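Local coordinates for BluB-like flavoprotein (Clostridium difficile 630, PDB 3EO8), which binds flavin mononucleotide and, as a member of the nitroreductase family, probably acts as an oxidoreductase, at the interface of chains A and B. Residues are numbered along the deposited sequence; one frame, centred on the assembly and turned at random. Chains: chain A/B, BluB-like flavoprotein.

The interface of chains A and B. Residues chain A 28, 31, 47-50, 183; chain B 213-218.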
# COMPACT_ATOMS: atom_id res chain seq x y z
N LEU A 28 -8.27 -11.11 -15.87
CA LEU A 28 -7.07 -10.65 -16.54
C LEU A 28 -7.04 -9.12 -16.68
O LEU A 28 -5.98 -8.50 -16.47
CB LEU A 28 -6.90 -11.34 -17.91
CG LEU A 28 -5.52 -11.22 -18.53
CD1 LEU A 28 -4.50 -11.91 -17.58
CD2 LEU A 28 -5.46 -11.80 -19.97
N ILE A 31 -5.98 -7.66 -13.40
CA ILE A 31 -4.56 -7.86 -13.11
C ILE A 31 -3.74 -6.91 -13.99
O ILE A 31 -2.73 -6.37 -13.56
CB ILE A 31 -4.18 -9.33 -13.41
CG1 ILE A 31 -4.89 -10.26 -12.40
CG2 ILE A 31 -2.69 -9.56 -13.33
CD1 ILE A 31 -4.85 -11.75 -12.84
N HIS A 47 2.56 -10.73 -7.70
CA HIS A 47 2.18 -11.86 -8.56
C HIS A 47 0.81 -12.34 -8.10
O HIS A 47 0.62 -12.65 -6.93
CB HIS A 47 3.19 -13.03 -8.51
CG HIS A 47 2.96 -14.05 -9.58
ND1 HIS A 47 3.51 -13.94 -10.84
CD2 HIS A 47 2.20 -15.17 -9.60
CE1 HIS A 47 3.11 -14.96 -11.58
NE2 HIS A 47 2.32 -15.72 -10.85
N PHE A 48 -0.15 -12.40 -9.01
CA PHE A 48 -1.51 -12.76 -8.66
C PHE A 48 -1.80 -14.21 -9.05
O PHE A 48 -1.79 -14.54 -10.24
CB PHE A 48 -2.52 -11.82 -9.38
CG PHE A 48 -2.37 -10.39 -8.97
CD1 PHE A 48 -1.34 -9.60 -9.49
CD2 PHE A 48 -3.22 -9.83 -8.03
CE1 PHE A 48 -1.17 -8.29 -9.06
CE2 PHE A 48 -3.06 -8.53 -7.61
CZ PHE A 48 -2.04 -7.75 -8.12
N VAL A 49 -2.11 -15.05 -8.06
CA VAL A 49 -2.45 -16.44 -8.28
C VAL A 49 -3.95 -16.59 -8.19
O VAL A 49 -4.54 -16.39 -7.14
CB VAL A 49 -1.76 -17.37 -7.25
CG1 VAL A 49 -2.12 -18.84 -7.50
CG2 VAL A 49 -0.26 -17.16 -7.31
N VAL A 50 -4.58 -16.92 -9.31
CA VAL A 50 -6.03 -16.94 -9.38
C VAL A 50 -6.60 -18.36 -9.22
O VAL A 50 -6.28 -19.26 -10.01
CB VAL A 50 -6.48 -16.40 -10.74
CG1 VAL A 50 -8.00 -16.42 -10.82
CG2 VAL A 50 -5.96 -14.98 -10.93
N PHE A 183 2.99 -24.57 -8.07
CA PHE A 183 3.38 -23.17 -8.12
C PHE A 183 4.68 -22.98 -7.36
O PHE A 183 4.76 -23.42 -6.23
CB PHE A 183 2.29 -22.29 -7.51
CG PHE A 183 2.62 -20.83 -7.48
CD1 PHE A 183 2.53 -20.08 -8.63
CD2 PHE A 183 3.06 -20.22 -6.33
CE1 PHE A 183 2.85 -18.74 -8.62
CE2 PHE A 183 3.38 -18.87 -6.33
CZ PHE A 183 3.26 -18.14 -7.46
N GLU B 213 3.15 -12.28 -17.13
CA GLU B 213 4.26 -12.55 -16.21
C GLU B 213 3.86 -12.45 -14.74
O GLU B 213 4.44 -13.13 -13.86
CB GLU B 213 5.46 -11.63 -16.50
CG GLU B 213 6.57 -11.76 -15.46
CD GLU B 213 7.84 -10.95 -15.75
OE1 GLU B 213 8.00 -10.48 -16.88
OE2 GLU B 213 8.66 -10.80 -14.80
N ILE B 214 2.90 -11.59 -14.45
CA ILE B 214 2.56 -11.27 -13.06
C ILE B 214 1.34 -12.03 -12.56
O ILE B 214 0.75 -11.65 -11.56
CB ILE B 214 2.34 -9.73 -12.87
CG1 ILE B 214 1.14 -9.20 -13.70
CG2 ILE B 214 3.60 -8.98 -13.24
CD1 ILE B 214 0.65 -7.84 -13.22
N CYS B 215 0.99 -13.13 -13.23
CA CYS B 215 -0.09 -13.94 -12.75
C CYS B 215 0.01 -15.39 -13.14
O CYS B 215 0.67 -15.75 -14.12
CB CYS B 215 -1.44 -13.37 -13.17
SG CYS B 215 -1.86 -13.36 -14.95
N THR B 216 -0.70 -16.21 -12.37
CA THR B 216 -0.83 -17.63 -12.65
C THR B 216 -2.29 -18.03 -12.39
O THR B 216 -2.79 -17.84 -11.30
CB THR B 216 0.10 -18.43 -11.76
OG1 THR B 216 1.45 -18.04 -12.05
CG2 THR B 216 -0.06 -19.93 -12.00
N PHE B 217 -2.96 -18.56 -13.41
CA PHE B 217 -4.31 -19.09 -13.24
C PHE B 217 -4.24 -20.58 -12.92
O PHE B 217 -3.87 -21.39 -13.77
CB PHE B 217 -5.16 -18.84 -14.50
CG PHE B 217 -5.65 -17.41 -14.65
CD1 PHE B 217 -4.77 -16.39 -14.91
CD2 PHE B 217 -7.00 -17.11 -14.54
CE1 PHE B 217 -5.22 -15.10 -15.05
CE2 PHE B 217 -7.45 -15.79 -14.69
CZ PHE B 217 -6.55 -14.80 -14.93
N ILE B 218 -4.60 -20.97 -11.70
CA ILE B 218 -4.57 -22.38 -11.34
C ILE B 218 -5.67 -23.12 -12.08
O ILE B 218 -6.82 -22.68 -12.09
CB ILE B 218 -4.73 -22.57 -9.82
CG1 ILE B 218 -3.57 -21.91 -9.09
CG2 ILE B 218 -4.81 -24.08 -9.41
CD1 ILE B 218 -2.22 -22.14 -9.71
O HOH W 1 -7.62 -19.99 -12.35
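At the apolar centre, B:Phe217 and B:Cys215 of strand 215-217 pack against helix 24-35 of chain A. The phenyl ring of B:Phe217 lies alongside A:Val50, both side chains heading the same way, and A:Val50 CG2 sits 4.0 Å above the ring centre. Ring atom CE1 of B:Phe217 meets A:Ile31 CD1 and A:Leu28 CD1, the leucine side chain standing roughly perpendicular to that of the phenylalanine. B:Cys215 holds SG between its backbone N and carbonyl carbon (chi1 66°), directing the sulfur at the tips of A:Leu28 and A:Ile31. B:Ile214 runs antiparallel alongside A:Ile31, B:Ile214 CD1 3.8 Å from A:Ile31 CG2. On the other face of the strand, A:Val49 CG1 touches B:Ile218 CG1 obliquely.

Main-chain hydrogen bonds join strand 47-51 in parallel to the B strand: A:Phe48 N to B:Ile214 O (2.8 Å), B:Thr216 N to A:Phe48 O (2.9 Å), A:Val50 N to B:Thr216 O (2.8 Å), almost in line with the carbonyl, and B:Ile218 N to A:Val50 O in the carbonyl plane. Water 1 links A:Val50 O to B:Ile218 O.

At the rim, the A:His47 imidazole, CG anti to the backbone N (chi1 -168°), turns one face to the B:Ile214-B:Cys215 backbone. Its NE2 shares a nearly straight hydrogen bond with B:Thr216 OG1 (2.8 Å, 164° at H), beside the edge of A:Phe183. Repeated by two-fold symmetry, this C-terminal strand exchange extends each subunit's sheet with its partner's tail and so likely holds together the dimer typical of nitroreductases.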